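Local atomic coordinates of SusD superfamily protein (PDB entry 3NQP), a protein that probably binds glycans at the outer membrane of Bacteroides fragilis, as a SusD-family partner in nutrient capture and uptake. Residues 131-136 with 211-216; 451-456 with 492-497; 342-345 with 350-353. One frame throughout, in Å; residues are numbered along the deposited sequence. Where two conformers were deposited one is given.

Contact 1. Residues 131-136 with 211-216; sequences LYRIYG and YLWTSK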
loop_
_atom_site.group_PDB
_atom_site.type_symbol
_atom_site.label_atom_id
_atom_site.label_comp_id
_atom_site.label_asym_id
_atom_site.label_seq_id
_atom_site.Cartn_x
_atom_site.Cartn_y
_atom_site.Cartn_z
ATOM N N LEU A 131 -6.794 -10.109 -3.783
ATOM C CA LEU A 131 -6.871 -11.219 -4.738
ATOM C C LEU A 131 -7.551 -10.766 -6.035
ATOM O O LEU A 131 -7.106 -11.108 -7.132
ATOM C CB LEU A 131 -7.575 -12.443 -4.129
ATOM C CG LEU A 131 -6.764 -13.176 -3.033
ATOM C CD1 LEU A 131 -7.617 -14.222 -2.421
ATOM C CD2 LEU A 131 -5.464 -13.807 -3.523
ATOM N N TYR A 132 -8.601 -9.951 -5.930
ATOM C CA TYR A 132 -9.293 -9.437 -7.150
ATOM C C TYR A 132 -8.406 -8.525 -7.984
ATOM O O TYR A 132 -8.381 -8.615 -9.200
ATOM C CB TYR A 132 -10.574 -8.702 -6.741
ATOM C CG TYR A 132 -11.341 -7.963 -7.788
ATOM C CD1 TYR A 132 -10.966 -6.694 -8.176
ATOM C CD2 TYR A 132 -12.458 -8.552 -8.421
ATOM C CE1 TYR A 132 -11.666 -5.991 -9.117
ATOM C CE2 TYR A 132 -13.208 -7.844 -9.367
ATOM C CZ TYR A 132 -12.809 -6.553 -9.708
ATOM O OH TYR A 132 -13.508 -5.807 -10.629
ATOM N N ARG A 133 -7.669 -7.621 -7.336
ATOM C CA ARG A 133 -6.799 -6.718 -8.079
ATOM C C ARG A 133 -5.583 -7.398 -8.706
ATOM O O ARG A 133 -5.070 -6.964 -9.740
ATOM C CB ARG A 133 -6.360 -5.567 -7.184
ATOM C CG ARG A 133 -7.544 -4.671 -6.806
ATOM C CD ARG A 133 -7.083 -3.440 -6.024
ATOM N NE ARG A 133 -6.610 -3.810 -4.716
ATOM C CZ ARG A 133 -6.160 -2.955 -3.818
ATOM N NH1 ARG A 133 -6.158 -1.644 -4.070
ATOM N NH2 ARG A 133 -5.763 -3.404 -2.651
ATOM N N ILE A 134 -5.107 -8.451 -8.063
ATOM C CA ILE A 134 -3.947 -9.184 -8.551
ATOM C C ILE A 134 -4.360 -10.219 -9.596
ATOM O O ILE A 134 -3.750 -10.294 -10.617
ATOM C CB ILE A 134 -3.215 -9.887 -7.387
ATOM C CG1 ILE A 134 -2.608 -8.854 -6.447
ATOM C CG2 ILE A 134 -2.132 -10.936 -7.878
ATOM C CD1 ILE A 134 -1.417 -8.098 -7.033
ATOM N N TYR A 135 -5.406 -10.991 -9.319
ATOM C CA TYR A 135 -5.764 -12.155 -10.155
ATOM C C TYR A 135 -7.082 -12.017 -10.910
ATOM O O TYR A 135 -7.305 -12.792 -11.839
ATOM C CB TYR A 135 -5.879 -13.410 -9.278
ATOM C CG TYR A 135 -4.586 -13.811 -8.630
ATOM C CD1 TYR A 135 -3.567 -14.364 -9.371
ATOM C CD2 TYR A 135 -4.371 -13.602 -7.268
ATOM C CE1 TYR A 135 -2.357 -14.696 -8.787
ATOM C CE2 TYR A 135 -3.172 -13.941 -6.674
ATOM C CZ TYR A 135 -2.170 -14.498 -7.428
ATOM O OH TYR A 135 -0.969 -14.843 -6.848
ATOM N N GLY A 136 -7.958 -11.089 -10.500
ATOM C CA GLY A 136 -9.310 -11.034 -11.047
ATOM C C GLY A 136 -10.186 -12.099 -10.400
ATOM O O GLY A 136 -10.489 -12.046 -9.203
ATOM N N TYR A 211 -14.998 0.910 -3.972
ATOM C CA TYR A 211 -15.969 1.592 -4.827
ATOM C C TYR A 211 -15.345 2.600 -5.834
ATOM O O TYR A 211 -15.797 2.706 -6.985
ATOM C CB TYR A 211 -17.115 2.211 -4.001
ATOM C CG TYR A 211 -18.116 1.166 -3.544
ATOM C CD1 TYR A 211 -17.878 0.422 -2.388
ATOM C CD2 TYR A 211 -19.245 0.914 -4.258
ATOM C CE1 TYR A 211 -18.736 -0.514 -1.962
ATOM C CE2 TYR A 211 -20.156 -0.069 -3.854
ATOM C CZ TYR A 211 -19.892 -0.782 -2.707
ATOM O OH TYR A 211 -20.747 -1.752 -2.281
ATOM N N LEU A 212 -14.271 3.289 -5.469
ATOM C CA LEU A 212 -13.569 4.046 -6.474
ATOM C C LEU A 212 -13.016 3.150 -7.582
ATOM O O LEU A 212 -13.123 3.455 -8.767
ATOM C CB LEU A 212 -12.376 4.834 -5.891
ATOM C CG LEU A 212 -11.646 5.673 -6.941
ATOM C CD1 LEU A 212 -12.540 6.711 -7.689
ATOM C CD2 LEU A 212 -10.444 6.370 -6.223
ATOM N N TRP A 213 -12.355 2.081 -7.180
ATOM C CA TRP A 213 -11.809 1.117 -8.129
ATOM C C TRP A 213 -12.901 0.615 -9.087
ATOM O O TRP A 213 -12.734 0.717 -10.301
ATOM C CB TRP A 213 -11.153 -0.051 -7.401
ATOM C CG TRP A 213 -10.595 -1.047 -8.304
ATOM C CD1 TRP A 213 -11.322 -1.968 -9.068
ATOM C CD2 TRP A 213 -9.210 -1.248 -8.647
ATOM N NE1 TRP A 213 -10.453 -2.721 -9.826
ATOM C CE2 TRP A 213 -9.165 -2.303 -9.592
ATOM C CE3 TRP A 213 -7.996 -0.657 -8.234
ATOM C CZ2 TRP A 213 -7.965 -2.771 -10.127
ATOM C CZ3 TRP A 213 -6.814 -1.141 -8.765
ATOM C CH2 TRP A 213 -6.811 -2.191 -9.694
ATOM N N THR A 214 -14.023 0.134 -8.560
ATOM C CA THR A 214 -15.054 -0.425 -9.457
ATOM C C THR A 214 -15.738 0.667 -10.282
ATOM O O THR A 214 -16.278 0.370 -11.349
ATOM C CB THR A 214 -16.069 -1.321 -8.718
ATOM O OG1 THR A 214 -16.691 -0.574 -7.679
ATOM C CG2 THR A 214 -15.330 -2.537 -8.081
ATOM N N SER A 215 -15.693 1.920 -9.810
ATOM C CA SER A 215 -16.170 3.041 -10.611
ATOM C C SER A 215 -15.409 3.199 -11.946
ATOM O O SER A 215 -16.002 3.584 -12.954
ATOM C CB SER A 215 -16.048 4.361 -9.846
ATOM O OG SER A 215 -16.880 4.414 -8.695
ATOM N N LYS A 216 -14.114 2.881 -11.933
ATOM C CA LYS A 216 -13.208 3.206 -13.001
ATOM C C LYS A 216 -12.592 2.052 -13.797
ATOM O O LYS A 216 -12.183 2.244 -14.946
ATOM C CB LYS A 216 -12.072 4.086 -12.432
ATOM C CG LYS A 216 -12.583 5.460 -12.064
ATOM C CD LYS A 216 -11.444 6.348 -11.451
ATOM C CE LYS A 216 -10.409 6.766 -12.453
ATOM N NZ LYS A 216 -9.648 7.960 -11.871
HETATM O O HOH W 1 -12.235 -3.974 -11.761
#
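Tyr132 and Arg133, near the C-terminal end of helix 110-135, both meet the indole of Trp213 on helix 200-216. Tyr132 comes first along the chain. Its CG is anti to the backbone N (chi1 173°), which sends the ring out to the tryptophan. The ring edge does the touching: CE1 of Tyr132 lies 3.6 Å from NE1 of Trp213. The two planes are steeply inclined, at 76°, with an oblique approach to the indole. A water ties the polar ends together. It accepts from NE1 of Trp213 at 2.9 Å and lies 2.5 Å from OH of Tyr132. This hydrogen-bonded bridge gives the buried indole N-H a partner.

Arg133 follows with its aliphatic part. Its CD sits over one face of the indole, 3.7 Å from the centroid of the six-membered ring, as a CH-pi contact. CG of Arg133 is beside it, 3.8 Å from CZ2 of Trp213. The chain then bends at chi3, and the guanidinium stands at 82° to the indole plane instead of stacking on it. Its charge is met by Asp130 in a salt bridge one turn back. Trp454 of helix 452-458 gives it a cation-pi contact.

Gly136 ends the segment. It leaves helical geometry with positive phi and turns the chain out of the helix. The whole is a buried helix-to-helix contact made through long side chains, with CA atoms of Arg133 and Trp213 9.3 Å apart. It is consistent with the mainly helical, TPR-related architecture of the SusD family.

Contact 2. Residues 451-456 with 492-497; sequences QRWWDL and LLWPIE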
loop_
_atom_site.group_PDB
_atom_site.type_symbol
_atom_site.label_atom_id
_atom_site.label_comp_id
_atom_site.label_asym_id
_atom_site.label_seq_id
_atom_site.Cartn_x
_atom_site.Cartn_y
_atom_site.Cartn_z
ATOM N N GLN A 451 0.986 2.032 -2.970
ATOM C CA GLN A 451 -0.043 2.588 -3.824
ATOM C C GLN A 451 0.201 2.574 -5.356
ATOM O O GLN A 451 -0.771 2.475 -6.152
ATOM C CB GLN A 451 -0.315 4.021 -3.412
ATOM C CG GLN A 451 -0.758 4.201 -1.952
ATOM C CD GLN A 451 -2.057 3.528 -1.655
ATOM O OE1 GLN A 451 -3.098 3.833 -2.252
ATOM N NE2 GLN A 451 -2.011 2.556 -0.738
ATOM N N ARG A 452 1.452 2.733 -5.769
ATOM C CA ARG A 452 1.684 3.096 -7.157
ATOM C C ARG A 452 1.177 2.076 -8.183
ATOM O O ARG A 452 0.607 2.462 -9.226
ATOM C CB ARG A 452 3.142 3.435 -7.462
ATOM C CG ARG A 452 3.248 4.095 -8.854
ATOM C CD ARG A 452 4.610 4.762 -9.102
ATOM N NE ARG A 452 4.418 5.992 -9.844
ATOM C CZ ARG A 452 4.541 6.163 -11.150
ATOM N NH1 ARG A 452 5.000 5.205 -11.951
ATOM N NH2 ARG A 452 4.280 7.360 -11.647
ATOM N N TRP A 453 1.342 0.800 -7.911
ATOM C CA TRP A 453 0.854 -0.204 -8.888
ATOM C C TRP A 453 -0.644 -0.031 -9.025
ATOM O O TRP A 453 -1.184 -0.052 -10.132
ATOM C CB TRP A 453 1.193 -1.652 -8.473
ATOM C CG TRP A 453 0.545 -2.720 -9.406
ATOM C CD1 TRP A 453 -0.296 -3.680 -9.039
ATOM C CD2 TRP A 453 0.702 -2.829 -10.829
ATOM N NE1 TRP A 453 -0.713 -4.413 -10.139
ATOM C CE2 TRP A 453 -0.087 -3.918 -11.250
ATOM C CE3 TRP A 453 1.454 -2.134 -11.779
ATOM C CZ2 TRP A 453 -0.162 -4.305 -12.561
ATOM C CZ3 TRP A 453 1.372 -2.523 -13.090
ATOM C CH2 TRP A 453 0.581 -3.609 -13.463
ATOM N N TRP A 454 -1.326 0.140 -7.882
ATOM C CA TRP A 454 -2.790 0.296 -7.916
ATOM C C TRP A 454 -3.200 1.588 -8.664
ATOM O O TRP A 454 -4.108 1.583 -9.518
ATOM C CB TRP A 454 -3.381 0.214 -6.510
ATOM C CG TRP A 454 -3.034 -1.065 -5.758
ATOM C CD1 TRP A 454 -2.684 -1.175 -4.449
ATOM C CD2 TRP A 454 -3.105 -2.400 -6.266
ATOM N NE1 TRP A 454 -2.498 -2.510 -4.121
ATOM C CE2 TRP A 454 -2.754 -3.268 -5.228
ATOM C CE3 TRP A 454 -3.434 -2.943 -7.506
ATOM C CZ2 TRP A 454 -2.709 -4.641 -5.393
ATOM C CZ3 TRP A 454 -3.373 -4.326 -7.666
ATOM C CH2 TRP A 454 -3.013 -5.139 -6.618
ATOM N N ASP A 455 -2.502 2.670 -8.368
ATOM C CA ASP A 455 -2.729 3.960 -9.044
ATOM C C ASP A 455 -2.588 3.857 -10.573
ATOM O O ASP A 455 -3.401 4.447 -11.288
ATOM C CB ASP A 455 -1.776 5.022 -8.488
ATOM C CG ASP A 455 -2.033 5.336 -7.015
ATOM O OD1 ASP A 455 -3.118 5.033 -6.488
ATOM O OD2 ASP A 455 -1.117 5.881 -6.352
ATOM N N LEU A 456 -1.578 3.090 -11.043
ATOM C CA LEU A 456 -1.352 2.880 -12.469
ATOM C C LEU A 456 -2.431 2.045 -13.116
ATOM O O LEU A 456 -2.792 2.289 -14.281
ATOM C CB LEU A 456 0.001 2.228 -12.739
ATOM C CG LEU A 456 1.212 3.108 -12.382
ATOM C CD1 LEU A 456 2.479 2.184 -12.362
ATOM C CD2 LEU A 456 1.393 4.278 -13.391
ATOM N N LEU A 492 -1.988 -6.972 -16.849
ATOM C CA LEU A 492 -2.669 -6.233 -15.788
ATOM C C LEU A 492 -2.929 -7.155 -14.582
ATOM O O LEU A 492 -2.891 -6.689 -13.432
ATOM C CB LEU A 492 -3.988 -5.627 -16.281
ATOM C CG LEU A 492 -3.983 -4.561 -17.388
ATOM C CD1 LEU A 492 -5.439 -4.247 -17.802
ATOM C CD2 LEU A 492 -3.216 -3.303 -16.937
ATOM N N LEU A 493 -3.224 -8.445 -14.873
ATOM C CA LEU A 493 -3.430 -9.490 -13.891
ATOM C C LEU A 493 -2.219 -10.408 -13.833
ATOM O O LEU A 493 -1.403 -10.425 -14.733
ATOM C CB LEU A 493 -4.727 -10.283 -14.139
ATOM C CG LEU A 493 -5.999 -9.430 -14.282
ATOM C CD1 LEU A 493 -7.229 -10.298 -14.629
ATOM C CD2 LEU A 493 -6.259 -8.559 -13.049
ATOM N N TRP A 494 -2.073 -11.100 -12.713
ATOM C CA TRP A 494 -0.948 -11.976 -12.476
ATOM C C TRP A 494 -1.267 -13.445 -12.805
ATOM O O TRP A 494 -2.423 -13.915 -12.645
ATOM C CB TRP A 494 -0.501 -11.852 -11.023
ATOM C CG TRP A 494 -0.024 -10.498 -10.565
ATOM C CD1 TRP A 494 -0.570 -9.289 -10.859
ATOM C CD2 TRP A 494 1.053 -10.252 -9.658
ATOM N NE1 TRP A 494 0.126 -8.281 -10.192
ATOM C CE2 TRP A 494 1.116 -8.863 -9.443
ATOM C CE3 TRP A 494 1.971 -11.085 -8.984
ATOM C CZ2 TRP A 494 2.063 -8.278 -8.587
ATOM C CZ3 TRP A 494 2.922 -10.503 -8.159
ATOM C CH2 TRP A 494 2.957 -9.120 -7.954
ATOM N N PRO A 495 -0.277 -14.164 -13.347
ATOM C CA PRO A 495 -0.556 -15.561 -13.670
ATOM C C PRO A 495 -0.384 -16.464 -12.456
ATOM O O PRO A 495 0.131 -16.038 -11.429
ATOM C CB PRO A 495 0.518 -15.878 -14.692
ATOM C CG PRO A 495 1.725 -15.050 -14.215
ATOM C CD PRO A 495 1.149 -13.834 -13.548
ATOM N N ILE A 496 -0.867 -17.695 -12.558
ATOM C CA ILE A 496 -0.568 -18.698 -11.555
ATOM C C ILE A 496 0.411 -19.755 -12.125
ATOM O O ILE A 496 0.521 -19.933 -13.359
ATOM C CB ILE A 496 -1.851 -19.271 -10.967
ATOM C CG1 ILE A 496 -2.660 -19.990 -12.023
ATOM C CG2 ILE A 496 -2.734 -18.127 -10.309
ATOM C CD1 ILE A 496 -3.807 -20.784 -11.406
ATOM N N GLU A 497 1.091 -20.438 -11.213
ATOM C CA GLU A 497 2.185 -21.381 -11.514
ATOM C C GLU A 497 1.686 -22.605 -12.280
ATOM O O GLU A 497 0.670 -23.195 -11.911
ATOM C CB GLU A 497 2.825 -22.013 -10.239
ATOM C CG GLU A 497 3.238 -21.187 -9.122
ATOM C CD GLU A 497 2.104 -20.902 -8.189
ATOM O OE1 GLU A 497 1.326 -20.021 -8.566
ATOM O OE2 GLU A 497 1.972 -21.533 -7.120
HETATM O O HOH W 2 -2.524 -6.536 -10.742
#
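Trp453 and Trp494 meet through their indole nitrogens, NE1 of Trp453 lying 4.0 Å from NE1 of Trp494. The Trp453 atom lies near the plane of the Trp494 ring, at its edge. Relative to the Trp453 ring, NE1 of Trp494 comes in obliquely. The ring planes are 71° apart, and the side chains run past each other in opposite directions. No direct hydrogen bond joins the two segments.

A water makes the polar link. It lies in the plane of the Trp453 ring, at the edge, and accepts from NE1 of Trp453 at 2.9 Å. It donates to the backbone O of Leu492 at 2.7 Å. The same carbonyl oxygen also meets the benzene edge of the indole, 3.7 Å from CZ2 of Trp453. One water thus satisfies the buried N-H of Trp453 and joins the helix to the irregular chain of 492-497. NE1 of Trp494 is 3.2 Å from this water.

The next shell sets the rings in place. Trp453 swings its indole away from the backbone N (chi1 173°), which carries it from the helix to 492-497. Its CD1 also lies 3.4 Å above the plane of the Trp454 ring, toward the rim. Arg50 touches both Trp453 and Trp494. The backbone O of Trp494 accepts from Thr510 OG1, and the O of Leu493 from Tyr513 OH. These bonds tie the segment to the C-terminal tail.

A water-bridged tryptophan pair thus joins helix 452-458 to the irregular chain before helix 498-503, within the SusD-family region. Helix 110-135 also packs here, with Ile134 touching both Trp454 and Trp494. Glu497 takes the N-cap position of helix 498-503.

Contact 3. Residues 342-345 with 350-353; sequences YNKD and ELSL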
loop_
_atom_site.group_PDB
_atom_site.type_symbol
_atom_site.label_atom_id
_atom_site.label_comp_id
_atom_site.label_asym_id
_atom_site.label_seq_id
_atom_site.Cartn_x
_atom_site.Cartn_y
_atom_site.Cartn_z
ATOM N N TYR A 342 26.643 9.704 -2.514
ATOM C CA TYR A 342 27.274 10.406 -3.636
ATOM C C TYR A 342 28.680 9.848 -3.941
ATOM O O TYR A 342 29.409 9.486 -3.038
ATOM C CB TYR A 342 27.445 11.890 -3.310
ATOM C CG TYR A 342 26.164 12.642 -3.128
ATOM C CD1 TYR A 342 25.452 12.569 -1.937
ATOM C CD2 TYR A 342 25.624 13.392 -4.166
ATOM C CE1 TYR A 342 24.261 13.244 -1.788
ATOM C CE2 TYR A 342 24.456 14.053 -4.022
ATOM C CZ TYR A 342 23.771 13.984 -2.842
ATOM O OH TYR A 342 22.566 14.661 -2.704
ATOM N N ASN A 343 29.030 9.822 -5.221
ATOM C CA ASN A 343 30.421 9.754 -5.676
ATOM C C ASN A 343 31.031 11.120 -5.607
ATOM O O ASN A 343 30.324 12.105 -5.751
ATOM C CB ASN A 343 30.468 9.359 -7.147
ATOM C CG ASN A 343 30.816 7.941 -7.348
ATOM O OD1 ASN A 343 31.331 7.295 -6.434
ATOM N ND2 ASN A 343 30.576 7.432 -8.576
ATOM N N LYS A 344 32.343 11.163 -5.390
ATOM C CA LYS A 344 33.104 12.392 -5.383
ATOM C C LYS A 344 34.124 12.247 -6.490
ATOM O O LYS A 344 34.842 11.244 -6.553
ATOM C CB LYS A 344 33.802 12.600 -4.040
ATOM C CG LYS A 344 34.924 13.610 -4.100
ATOM C CD LYS A 344 35.176 14.288 -2.762
ATOM C CE LYS A 344 36.161 13.517 -1.923
ATOM N NZ LYS A 344 36.584 14.285 -0.733
ATOM N N ASP A 345 34.147 13.223 -7.389
ATOM C CA ASP A 345 35.129 13.257 -8.485
ATOM C C ASP A 345 36.557 13.377 -7.915
ATOM O O ASP A 345 36.831 14.219 -7.033
ATOM C CB ASP A 345 34.805 14.416 -9.432
ATOM C CG ASP A 345 35.626 14.396 -10.711
ATOM O OD1 ASP A 345 36.832 14.720 -10.661
ATOM O OD2 ASP A 345 35.036 14.104 -11.771
ATOM N N GLU A 350 33.800 17.287 -6.795
ATOM C CA GLU A 350 32.394 17.499 -7.034
ATOM C C GLU A 350 31.612 16.199 -6.758
ATOM O O GLU A 350 32.045 15.098 -7.124
ATOM C CB GLU A 350 32.166 17.959 -8.480
ATOM C CG GLU A 350 30.681 18.100 -8.858
ATOM C CD GLU A 350 30.427 18.277 -10.352
ATOM O OE1 GLU A 350 31.401 18.421 -11.119
ATOM O OE2 GLU A 350 29.235 18.268 -10.752
ATOM N N LEU A 351 30.451 16.354 -6.134
ATOM C CA LEU A 351 29.646 15.229 -5.708
ATOM C C LEU A 351 28.590 14.974 -6.755
ATOM O O LEU A 351 27.948 15.918 -7.250
ATOM C CB LEU A 351 29.012 15.510 -4.337
ATOM C CG LEU A 351 29.959 15.751 -3.148
ATOM C CD1 LEU A 351 29.178 16.170 -1.926
ATOM C CD2 LEU A 351 30.769 14.507 -2.821
ATOM N N SER A 352 28.400 13.710 -7.110
ATOM C CA SER A 352 27.310 13.349 -8.013
ATOM C C SER A 352 26.422 12.266 -7.362
ATOM O O SER A 352 26.921 11.331 -6.738
ATOM C CB SER A 352 27.871 12.888 -9.365
ATOM O OG SER A 352 28.699 11.754 -9.170
ATOM N N LEU A 353 25.118 12.417 -7.491
ATOM C CA LEU A 353 24.186 11.500 -6.845
ATOM C C LEU A 353 24.410 10.076 -7.366
ATOM O O LEU A 353 24.378 9.836 -8.588
ATOM C CB LEU A 353 22.723 11.916 -7.108
ATOM C CG LEU A 353 21.630 11.021 -6.463
ATOM C CD1 LEU A 353 21.766 11.100 -4.884
ATOM C CD2 LEU A 353 20.202 11.396 -6.957
#
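The ring of Tyr342 has Leu353 over one face, with CD1 4.0 Å above the plane and displaced toward the rim. CB of Leu351 approaches the ring obliquely, 4.0 Å from CD2 of Tyr342. The ring thus leans across the neighbouring strand and also meets its backbone, where CD2 of Tyr342 is 3.5 Å from N of Leu353. With CG of Leu353 opposite its backbone N (chi1 -180°), chi2 turns the CD1 branch over the tyrosine.

The backbones pair as an antiparallel hairpin. Asn343 and Ser352 form the hydrogen-bonded pair. N of Asn343 reaches O of Ser352 at 3.0 Å, and N of Ser352 returns to O of Asn343 at 2.9 Å. A third bond, nearly straight at 171°, runs 2.8 Å from N of Asp345 to O of Glu350. On one face CB of Lys344 packs on CD2 of Leu351. On the other, CB of Asn343 lies beside OG of Ser352. In the turn, OD1 of Asp345 accepts from N of Lys347 and Thr348.

Backbone bonds therefore hold this surface hairpin, with an apolar patch round Tyr342 and polar side chains toward its tip.

Overall arrangement
Contacts 1 and 2 are neighbours, with centres 10 Å apart, and join directly. The backbone O of Ile134 lies 2.8 Å from N of Trp494, a probable hydrogen bond. CB of Arg133 packs on CZ3 of Trp454 at 3.3 Å. Helix 110-135 therefore touches both segments of contact 2, and parts distant in sequence meet in one buried aromatic region. Contact 3 stands apart on a surface hairpin. Its centre is 44 Å from that of contact 1, on the opposite side of the chain's centre. Its nearest atoms are about 17 Å from contact 2. A bound 1,2-ethanediol, probably from the crystallisation liquor, lies about 5 Å from the side chain of Ser352.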